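Local coordinates for protein adhesin LabA (Helicobacter pylori, PDB 6GMM) that serves as a LacdiNAc-specific lectin adhesin, probably attaching the bacterium to sugars of the gastric mucosa, at residues R27-P32 with A382-N387; N36-N41 with H376-L381; K276-N279 with D283-F286; S390-L395 with D433-D438. All coordinates share one frame; numbering follows the deposited sequence.

Contact 1: residues R27-P32 with A382-N387; sequences RQSADP and AYTLAN
S29 is the single residue of 27-32 that meets T384 and L385, and it does so with different atoms. Its hydroxyl lies beside T384, OG standing 3.3 Å from CG2, while its other flank receives the isobutyl group of L385: CD2 comes within 3.8 Å of S29 CB and 3.3 Å of S29 O. The two residues of the helix thus divide the serine between them. For T384 the first torsion settles which branch does the touching. With chi1 at -51°, OG1 lies next to the backbone N and bonds back to N380 O, while CG2 is thrown out, opposite that nitrogen, to offer a methyl. S29 OG likewise turns back and bonds to L25 O. Each hydroxyl is therefore satisfied by its own chain one turn earlier, and what meets across is van der Waals packing: the T384 methyl against a hydroxyl oxygen already in use, and the L385 methyl against S29 CB and O. A small residue that can bond to its own helix suits this buried spot, where the chains approach to 5.7 Å between S29 CA and L385 CA.

Both chains change direction here. Q28 to D31 form a type I turn, closed by D31 N to Q28 O at 3.0 Å, and D31 is the N-cap of the next helix, which P32 opens. At the end of helix 369-386, N387 ND2 bonds back to Y383 O. The contact therefore sets the break between helices 4-28 and 32-50 against that between 369-386 and 388-408, with F388 next to S29 and helix 287-311 packing on A382 and L385.

Contact 2: residues N36-N41 with H376-L381; sequences NNARGN and HNARNL
Where A38 packs on A378 and L381, polar bonding is left to the helices themselves, and among its shortest links is G40 N to N36 O at 2.9 Å. With the main chains satisfied internally, the meeting of the two helices is purely apolar. It centres on one methyl: A38 CB points at the other helix and is met by A378 CB at 4.0 Å and by L381 CD2 at 3.9 Å. The first approach is methyl to methyl, each projecting from its own helix toward the other. The second comes from one turn further along 376-381, where L381 has its CG set opposite the backbone N (chi1 175°) and extends one branch to the alanine.

Two alanines suit the place because the backbones come to 5.1 Å between A38 CA and A378 CA, which leaves room between them for little more than two methyls. A378 CB also lies 4.1 Å from A38 O, so it rests partly on the main chain of the first helix. Leucine serves where the separation is wider and a longer side chain is needed to make the touch. N36 and R39 point away from this meeting: N36 bonds through OD1 to L272 N, and R39 makes a cation-pi contact with F286.

Helices 32-50 and 369-386 meet here with helix 287-311 alongside, M290 touching both A38 and R39, while L381 also touches Q28 of helix 4-28 and S29 in the turn that follows.

Contact 3: residues K276-N279 with D283-F286; sequences KTFN and DANF
N279 and D283 close a five-residue hydrogen-bonded turn, an alpha-turn by its bond from D283 N to N279 O, in the loop that leads to helix 287-311. N279 adds an Asx turn, its OD1 accepting from Y281 N. The closing bond is 2.8 Å and runs almost straight out from the carbonyl. A second bond doubles it: N279 N gives its hydrogen to D283 OD2, also at 2.8 Å, arriving from above the carboxylate plane, 47° out of it. Aspartate suits this position because its short side chain can reach back to the start of the turn whose end its own N-H closes, so both backbone groups of N279 are held.

The tight part lies beside this polar clasp. The buried ring of F278 runs along D283, CE1 standing 3.3 Å from D283 O and 3.6 Å from D283 CB, and the ring and carboxylate planes are 73° apart. A flat hydrocarbon fills this inner side, where P32, I35 and L385 from helices 32-50 and 369-386 also pack on it.

The outer side is looser. T277 is exposed and does little more than bring its carbonyl O to 4.2 Å from D283 OD2, and D283 as a whole is partly exposed. Back on the inner side, A284 and F286, which also pack on L385, touch F278 more lightly: A284 CB lies 4.2 Å from F278 CZ, and the two aromatic rings meet by their edges, F286 CE2 standing 4.1 Å from F278 CE1.

Contact 4: residues S390-L395 with D433-D438; sequences SQYQKL and DNYYID
Y435 and D433 receive L395 and Y392 where a beta-hairpin, strands 419-423 and 433-437, lies against helix 388-408. The axes of segments 390-395 and 433-437 pass 10.7 Å apart at 55°, a gap that large side chains must fill.

Y435 can be followed outward from the strand. Its CB, directed at the helix, comes first, 4.1 Å from L395 CD2. At CG the ring begins, and here both CG and CD2 of the leucine lie at about the same distance. CD2 of the tyrosine is the most closely packed atom, 3.6 Å from CD2 of L395. The leucine sits off-centre over the ring in a CH-pi contact, its CG 4.3 Å from the ring centroid and 30° from the normal; a branched aliphatic residue suits this seat because it can spread over a flat face. Further out, Y435 CE2 meets Y392 CE1 at 4.1 Å, the two tyrosine side chains crossing at about a right angle with the Y435 ring turning its edge to Y392. Y19 of helix 4-28 also packs on the Y435 side chain.

Y392 suits its own place by combining length with a polar tip. Its CG stands opposite the backbone N (chi1 -177°), which sends the ring away from the helix toward the strand, where D433 O lies in the ring plane at its edge. The hydroxyl thereby spans the gap to the main chain: Y392 OH donates to D433 O at 2.7 Å, on a lone pair in the carbonyl plane.

How the contacts relate
Contacts 1, 2 and 4 are buried, whereas contact 3 lies at the surface. Helix 369-386 serves both contact 1 and contact 2, whose centres are 10 Å apart, and L381 touches the 27-32 turn. Contact 3 is joined to them through aromatic rings: F278 packs on S29 and L385, and F286 meets R39. Contact 4 lies farther along, on the helix that follows, and connects to contact 1 through R27 and Q391. Chemistry follows place: contact 2 is all methyls between close helices, contact 1 pairs methyls with internally bonded hydroxyls, contact 4 bridges a wide gap with two tyrosines and a leucine, and contact 3 holds a loop by backbone and carboxylate bonds.

Contact 1: residues R27-P32 with A382-N387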
# COMPACT_ATOMS: atom_id res chain seq x y z
N ARG A 27 30.59 -2.49 10.58
CA ARG A 27 31.61 -1.83 9.77
C ARG A 27 30.97 -0.58 9.18
O ARG A 27 31.50 0.52 9.40
CB ARG A 27 32.16 -2.79 8.69
CG ARG A 27 33.33 -3.67 9.17
CD ARG A 27 33.33 -5.07 8.56
NE ARG A 27 34.36 -5.23 7.52
CZ ARG A 27 35.24 -6.24 7.46
NH1 ARG A 27 36.13 -6.29 6.48
NH2 ARG A 27 35.24 -7.20 8.38
N GLN A 28 29.77 -0.72 8.55
CA GLN A 28 29.02 0.39 7.96
C GLN A 28 28.70 1.49 8.99
O GLN A 28 28.85 2.67 8.67
CB GLN A 28 27.72 -0.14 7.35
CG GLN A 28 27.57 0.13 5.86
CD GLN A 28 26.21 -0.30 5.35
OE1 GLN A 28 25.63 -1.32 5.76
NE2 GLN A 28 25.66 0.48 4.42
N SER A 29 28.35 1.11 10.24
CA SER A 29 28.02 2.04 11.35
C SER A 29 29.15 2.95 11.77
O SER A 29 28.91 3.94 12.48
CB SER A 29 27.53 1.27 12.57
OG SER A 29 26.49 0.37 12.25
N ALA A 30 30.39 2.59 11.40
CA ALA A 30 31.59 3.34 11.73
C ALA A 30 32.05 4.22 10.55
O ALA A 30 33.12 4.83 10.62
CB ALA A 30 32.69 2.37 12.12
N ASP A 31 31.24 4.31 9.48
CA ASP A 31 31.62 5.04 8.27
C ASP A 31 30.71 6.25 8.00
O ASP A 31 29.61 6.05 7.51
CB ASP A 31 31.66 4.04 7.10
CG ASP A 31 32.20 4.54 5.77
OD1 ASP A 31 32.50 5.75 5.67
OD2 ASP A 31 32.28 3.73 4.83
N PRO A 32 31.15 7.51 8.30
CA PRO A 32 30.27 8.68 8.06
C PRO A 32 29.84 8.88 6.61
O PRO A 32 28.74 9.36 6.38
CB PRO A 32 31.05 9.89 8.59
CG PRO A 32 32.43 9.41 8.88
CD PRO A 32 32.44 7.91 8.91
N ALA A 382 20.47 2.02 10.16
CA ALA A 382 19.84 2.85 11.18
C ALA A 382 19.54 2.06 12.46
O ALA A 382 19.85 2.55 13.55
CB ALA A 382 18.58 3.48 10.63
N TYR A 383 19.05 0.80 12.35
CA TYR A 383 18.82 -0.03 13.53
C TYR A 383 20.13 -0.37 14.24
O TYR A 383 20.18 -0.37 15.48
CB TYR A 383 18.01 -1.30 13.19
CG TYR A 383 17.76 -2.18 14.40
CD1 TYR A 383 16.71 -1.91 15.28
CD2 TYR A 383 18.60 -3.25 14.70
CE1 TYR A 383 16.48 -2.71 16.40
CE2 TYR A 383 18.37 -4.06 15.81
CZ TYR A 383 17.31 -3.79 16.66
OH TYR A 383 17.09 -4.58 17.76
N THR A 384 21.18 -0.66 13.47
CA THR A 384 22.52 -0.98 14.01
C THR A 384 23.08 0.24 14.75
O THR A 384 23.47 0.09 15.91
CB THR A 384 23.44 -1.59 12.94
OG1 THR A 384 22.77 -2.68 12.29
CG2 THR A 384 24.73 -2.14 13.53
N LEU A 385 23.09 1.43 14.12
CA LEU A 385 23.53 2.68 14.76
C LEU A 385 22.72 2.98 16.01
O LEU A 385 23.28 3.38 17.01
CB LEU A 385 23.38 3.88 13.81
CG LEU A 385 24.45 4.09 12.76
CD1 LEU A 385 24.01 5.13 11.79
CD2 LEU A 385 25.78 4.53 13.42
N ALA A 386 21.38 2.79 15.97
CA ALA A 386 20.51 3.03 17.12
C ALA A 386 20.83 2.10 18.30
O ALA A 386 20.64 2.50 19.45
CB ALA A 386 19.08 2.85 16.72
N ASN A 387 21.31 0.88 18.00
CA ASN A 387 21.61 -0.11 19.04
C ASN A 387 23.02 -0.64 18.97
O ASN A 387 23.24 -1.80 19.31
CB ASN A 387 20.62 -1.29 18.91
CG ASN A 387 19.19 -0.88 19.03
OD1 ASN A 387 18.62 -0.81 20.13
ND2 ASN A 387 18.57 -0.60 17.89

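Contact 2: residues N36-N41 with H376-L381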
# COMPACT_ATOMS: atom_id res chain seq x y z
N ASN A 36 26.06 9.10 5.56
CA ASN A 36 25.59 10.23 4.73
C ASN A 36 24.88 9.70 3.50
O ASN A 36 23.81 10.20 3.17
CB ASN A 36 26.75 11.15 4.31
CG ASN A 36 27.36 11.96 5.43
OD1 ASN A 36 26.74 12.23 6.47
ND2 ASN A 36 28.59 12.40 5.22
N ASN A 37 25.44 8.67 2.84
CA ASN A 37 24.78 8.07 1.66
C ASN A 37 23.39 7.53 1.97
O ASN A 37 22.46 7.81 1.21
CB ASN A 37 25.66 7.00 1.01
CG ASN A 37 26.91 7.58 0.40
OD1 ASN A 37 27.01 8.80 0.17
ND2 ASN A 37 27.90 6.72 0.16
N ALA A 38 23.23 6.82 3.11
CA ALA A 38 21.91 6.26 3.49
C ALA A 38 20.89 7.35 3.84
O ALA A 38 19.73 7.26 3.43
CB ALA A 38 22.07 5.27 4.62
N ARG A 39 21.34 8.39 4.55
CA ARG A 39 20.48 9.51 4.95
C ARG A 39 20.03 10.29 3.74
O ARG A 39 18.85 10.60 3.64
CB ARG A 39 21.13 10.38 6.04
CG ARG A 39 21.19 9.67 7.38
CD ARG A 39 22.03 10.44 8.37
NE ARG A 39 21.26 11.44 9.09
CZ ARG A 39 21.80 12.44 9.79
NH1 ARG A 39 21.02 13.31 10.42
NH2 ARG A 39 23.12 12.57 9.86
N GLY A 40 20.95 10.53 2.79
CA GLY A 40 20.65 11.21 1.53
C GLY A 40 19.70 10.38 0.68
O GLY A 40 18.78 10.93 0.06
N ASN A 41 19.88 9.03 0.69
CA ASN A 41 18.97 8.12 -0.03
C ASN A 41 17.54 8.18 0.52
O ASN A 41 16.60 8.06 -0.26
CB ASN A 41 19.44 6.67 0.08
CG ASN A 41 20.60 6.27 -0.77
OD1 ASN A 41 20.95 6.91 -1.77
ND2 ASN A 41 21.19 5.15 -0.40
N HIS A 376 15.87 -0.53 2.43
CA HIS A 376 16.12 -1.69 3.28
C HIS A 376 17.51 -1.56 3.90
O HIS A 376 17.65 -1.64 5.13
CB HIS A 376 15.92 -2.99 2.48
CG HIS A 376 14.54 -3.08 1.87
ND1 HIS A 376 13.40 -2.83 2.62
CD2 HIS A 376 14.17 -3.37 0.60
CE1 HIS A 376 12.38 -2.99 1.78
NE2 HIS A 376 12.79 -3.29 0.56
N ASN A 377 18.51 -1.24 3.06
CA ASN A 377 19.88 -1.05 3.56
C ASN A 377 19.95 0.09 4.60
O ASN A 377 20.55 -0.11 5.66
CB ASN A 377 20.85 -0.82 2.39
CG ASN A 377 21.00 -2.02 1.47
OD1 ASN A 377 20.96 -3.19 1.89
ND2 ASN A 377 21.21 -1.77 0.19
N ALA A 378 19.25 1.23 4.35
CA ALA A 378 19.23 2.37 5.28
C ALA A 378 18.60 1.99 6.62
O ALA A 378 19.08 2.43 7.67
CB ALA A 378 18.50 3.56 4.66
N ARG A 379 17.56 1.15 6.59
CA ARG A 379 16.83 0.67 7.77
C ARG A 379 17.74 -0.12 8.68
O ARG A 379 17.83 0.16 9.88
CB ARG A 379 15.62 -0.20 7.33
CG ARG A 379 14.84 -0.82 8.49
CD ARG A 379 13.85 -1.81 7.96
NE ARG A 379 13.04 -2.43 9.02
CZ ARG A 379 11.80 -2.88 8.86
NH1 ARG A 379 11.16 -3.45 9.88
NH2 ARG A 379 11.17 -2.75 7.69
N ASN A 380 18.42 -1.13 8.10
CA ASN A 380 19.33 -2.01 8.84
C ASN A 380 20.48 -1.23 9.45
O ASN A 380 20.73 -1.39 10.66
CB ASN A 380 19.75 -3.17 7.95
CG ASN A 380 18.53 -4.00 7.57
OD1 ASN A 380 17.57 -4.12 8.35
ND2 ASN A 380 18.48 -4.50 6.34
N LEU A 381 21.09 -0.31 8.68
CA LEU A 381 22.17 0.57 9.17
C LEU A 381 21.63 1.42 10.34
O LEU A 381 22.23 1.46 11.41
CB LEU A 381 22.65 1.50 8.03
CG LEU A 381 23.70 2.58 8.40
CD1 LEU A 381 24.95 1.97 9.05
CD2 LEU A 381 24.19 3.28 7.15

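Contact 3: residues K276-N279 with D283-F286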
# COMPACT_ATOMS: atom_id res chain seq x y z
N LYS A 276 36.49 13.94 10.06
CA LYS A 276 36.53 13.69 11.51
C LYS A 276 36.15 12.25 11.83
O LYS A 276 35.49 11.57 11.02
CB LYS A 276 35.58 14.65 12.24
N THR A 277 36.57 11.77 13.02
CA THR A 277 36.26 10.43 13.49
C THR A 277 34.79 10.40 13.93
O THR A 277 34.32 11.35 14.57
CB THR A 277 37.21 10.05 14.66
OG1 THR A 277 38.56 10.09 14.19
CG2 THR A 277 36.93 8.66 15.23
N PHE A 278 34.06 9.34 13.57
CA PHE A 278 32.66 9.18 13.98
C PHE A 278 32.61 8.14 15.09
O PHE A 278 33.09 7.01 14.91
CB PHE A 278 31.73 8.80 12.79
CG PHE A 278 30.27 8.51 13.13
CD1 PHE A 278 29.34 9.54 13.22
CD2 PHE A 278 29.83 7.20 13.32
CE1 PHE A 278 28.00 9.27 13.54
CE2 PHE A 278 28.51 6.94 13.66
CZ PHE A 278 27.59 7.97 13.74
N ASN A 279 32.07 8.53 16.24
CA ASN A 279 31.92 7.65 17.38
C ASN A 279 30.50 7.06 17.35
O ASN A 279 29.52 7.78 17.61
CB ASN A 279 32.21 8.38 18.69
CG ASN A 279 32.12 7.51 19.93
OD1 ASN A 279 31.60 6.39 19.92
ND2 ASN A 279 32.58 8.05 21.03
N ASP A 283 27.71 9.64 18.68
CA ASP A 283 27.30 10.55 17.63
C ASP A 283 26.12 10.08 16.80
O ASP A 283 25.91 10.66 15.74
CB ASP A 283 28.50 10.89 16.72
CG ASP A 283 29.80 11.21 17.45
OD1 ASP A 283 29.72 11.68 18.61
OD2 ASP A 283 30.88 10.98 16.87
N ALA A 284 25.33 9.08 17.27
CA ALA A 284 24.21 8.52 16.50
C ALA A 284 22.80 8.78 17.08
O ALA A 284 21.87 7.99 16.84
CB ALA A 284 24.42 7.03 16.28
N ASN A 285 22.62 9.93 17.74
CA ASN A 285 21.33 10.31 18.33
C ASN A 285 20.24 10.51 17.26
O ASN A 285 19.05 10.44 17.60
CB ASN A 285 21.48 11.52 19.28
CG ASN A 285 22.07 12.79 18.69
OD1 ASN A 285 22.19 12.95 17.47
ND2 ASN A 285 22.39 13.77 19.57
N PHE A 286 20.63 10.68 15.96
CA PHE A 286 19.74 10.85 14.79
C PHE A 286 19.20 9.51 14.28
O PHE A 286 18.29 9.49 13.45
CB PHE A 286 20.51 11.53 13.62
CG PHE A 286 21.72 10.76 13.11
CD1 PHE A 286 21.57 9.75 12.15
CD2 PHE A 286 22.99 11.01 13.61
CE1 PHE A 286 22.69 9.00 11.73
CE2 PHE A 286 24.09 10.28 13.17
CZ PHE A 286 23.93 9.27 12.24

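Contact 4: residues S390-L395 with D433-D438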
# COMPACT_ATOMS: atom_id res chain seq x y z
N SER A 390 24.81 -2.81 21.96
CA SER A 390 24.16 -4.13 22.02
C SER A 390 24.42 -4.98 20.78
O SER A 390 24.58 -6.20 20.90
CB SER A 390 22.66 -3.96 22.20
OG SER A 390 22.05 -5.24 22.18
N GLN A 391 24.40 -4.36 19.60
CA GLN A 391 24.63 -5.03 18.32
C GLN A 391 26.07 -5.51 18.19
O GLN A 391 26.31 -6.62 17.72
CB GLN A 391 24.24 -4.11 17.15
CG GLN A 391 22.72 -3.98 16.91
CD GLN A 391 22.07 -5.31 16.59
OE1 GLN A 391 22.05 -5.75 15.43
NE2 GLN A 391 21.54 -5.98 17.60
N TYR A 392 27.03 -4.70 18.68
CA TYR A 392 28.45 -5.03 18.68
C TYR A 392 28.76 -6.19 19.63
O TYR A 392 29.49 -7.11 19.25
CB TYR A 392 29.31 -3.78 18.93
CG TYR A 392 30.81 -3.98 18.89
CD1 TYR A 392 31.42 -4.61 17.80
CD2 TYR A 392 31.63 -3.47 19.88
CE1 TYR A 392 32.80 -4.79 17.75
CE2 TYR A 392 33.01 -3.67 19.85
CZ TYR A 392 33.59 -4.31 18.78
OH TYR A 392 34.95 -4.47 18.73
N GLN A 393 28.13 -6.19 20.82
CA GLN A 393 28.22 -7.27 21.82
C GLN A 393 27.67 -8.56 21.18
O GLN A 393 28.22 -9.63 21.39
CB GLN A 393 27.36 -6.93 23.05
CG GLN A 393 27.49 -7.93 24.19
CD GLN A 393 26.69 -7.52 25.40
OE1 GLN A 393 25.57 -8.00 25.62
NE2 GLN A 393 27.26 -6.64 26.22
N LYS A 394 26.58 -8.45 20.40
CA LYS A 394 25.96 -9.58 19.70
C LYS A 394 26.92 -10.24 18.68
O LYS A 394 26.95 -11.48 18.58
CB LYS A 394 24.62 -9.17 19.06
N LEU A 395 27.77 -9.43 18.01
CA LEU A 395 28.78 -9.88 17.03
C LEU A 395 29.81 -10.79 17.71
O LEU A 395 30.23 -11.80 17.14
CB LEU A 395 29.48 -8.67 16.38
CG LEU A 395 30.47 -8.92 15.22
CD1 LEU A 395 29.82 -9.72 14.07
CD2 LEU A 395 31.01 -7.61 14.69
N ASP A 433 37.82 -4.72 18.80
CA ASP A 433 37.90 -6.01 18.13
C ASP A 433 37.32 -5.94 16.73
O ASP A 433 36.18 -5.50 16.54
CB ASP A 433 37.28 -7.14 18.97
CG ASP A 433 38.13 -7.53 20.16
OD1 ASP A 433 38.02 -6.87 21.21
OD2 ASP A 433 38.93 -8.49 20.03
N ASN A 434 38.15 -6.31 15.76
CA ASN A 434 37.81 -6.33 14.35
C ASN A 434 37.52 -7.76 13.99
O ASN A 434 38.38 -8.63 14.14
CB ASN A 434 38.96 -5.75 13.53
CG ASN A 434 38.76 -4.31 13.13
OD1 ASN A 434 38.25 -3.48 13.91
ND2 ASN A 434 39.16 -3.98 11.91
N TYR A 435 36.27 -8.03 13.59
CA TYR A 435 35.85 -9.38 13.26
C TYR A 435 35.91 -9.60 11.77
O TYR A 435 35.78 -8.66 10.98
CB TYR A 435 34.46 -9.68 13.84
CG TYR A 435 34.44 -9.72 15.35
CD1 TYR A 435 34.65 -10.91 16.03
CD2 TYR A 435 34.16 -8.58 16.10
CE1 TYR A 435 34.60 -10.97 17.43
CE2 TYR A 435 34.11 -8.62 17.49
CZ TYR A 435 34.34 -9.81 18.15
OH TYR A 435 34.33 -9.86 19.52
N TYR A 436 36.19 -10.85 11.39
CA TYR A 436 36.36 -11.22 9.99
C TYR A 436 35.67 -12.54 9.73
O TYR A 436 35.38 -13.29 10.66
CB TYR A 436 37.87 -11.31 9.65
CG TYR A 436 38.62 -10.00 9.87
CD1 TYR A 436 38.72 -9.06 8.85
CD2 TYR A 436 39.21 -9.71 11.09
CE1 TYR A 436 39.39 -7.85 9.05
CE2 TYR A 436 39.87 -8.50 11.31
CZ TYR A 436 39.95 -7.57 10.28
OH TYR A 436 40.60 -6.38 10.49
N ILE A 437 35.41 -12.81 8.46
CA ILE A 437 34.81 -14.05 7.99
C ILE A 437 35.43 -14.44 6.64
O ILE A 437 35.60 -13.59 5.77
CB ILE A 437 33.24 -14.01 8.00
CG1 ILE A 437 32.64 -15.38 7.61
CG2 ILE A 437 32.62 -12.85 7.17
CD1 ILE A 437 31.19 -15.61 8.01
N ASP A 438 35.81 -15.72 6.50
CA ASP A 438 36.37 -16.26 5.27
C ASP A 438 35.21 -16.69 4.42
O ASP A 438 34.49 -17.64 4.76
CB ASP A 438 37.29 -17.45 5.58
CG ASP A 438 38.10 -17.91 4.38
OD1 ASP A 438 37.48 -18.41 3.40
OD2 ASP A 438 39.33 -17.80 4.43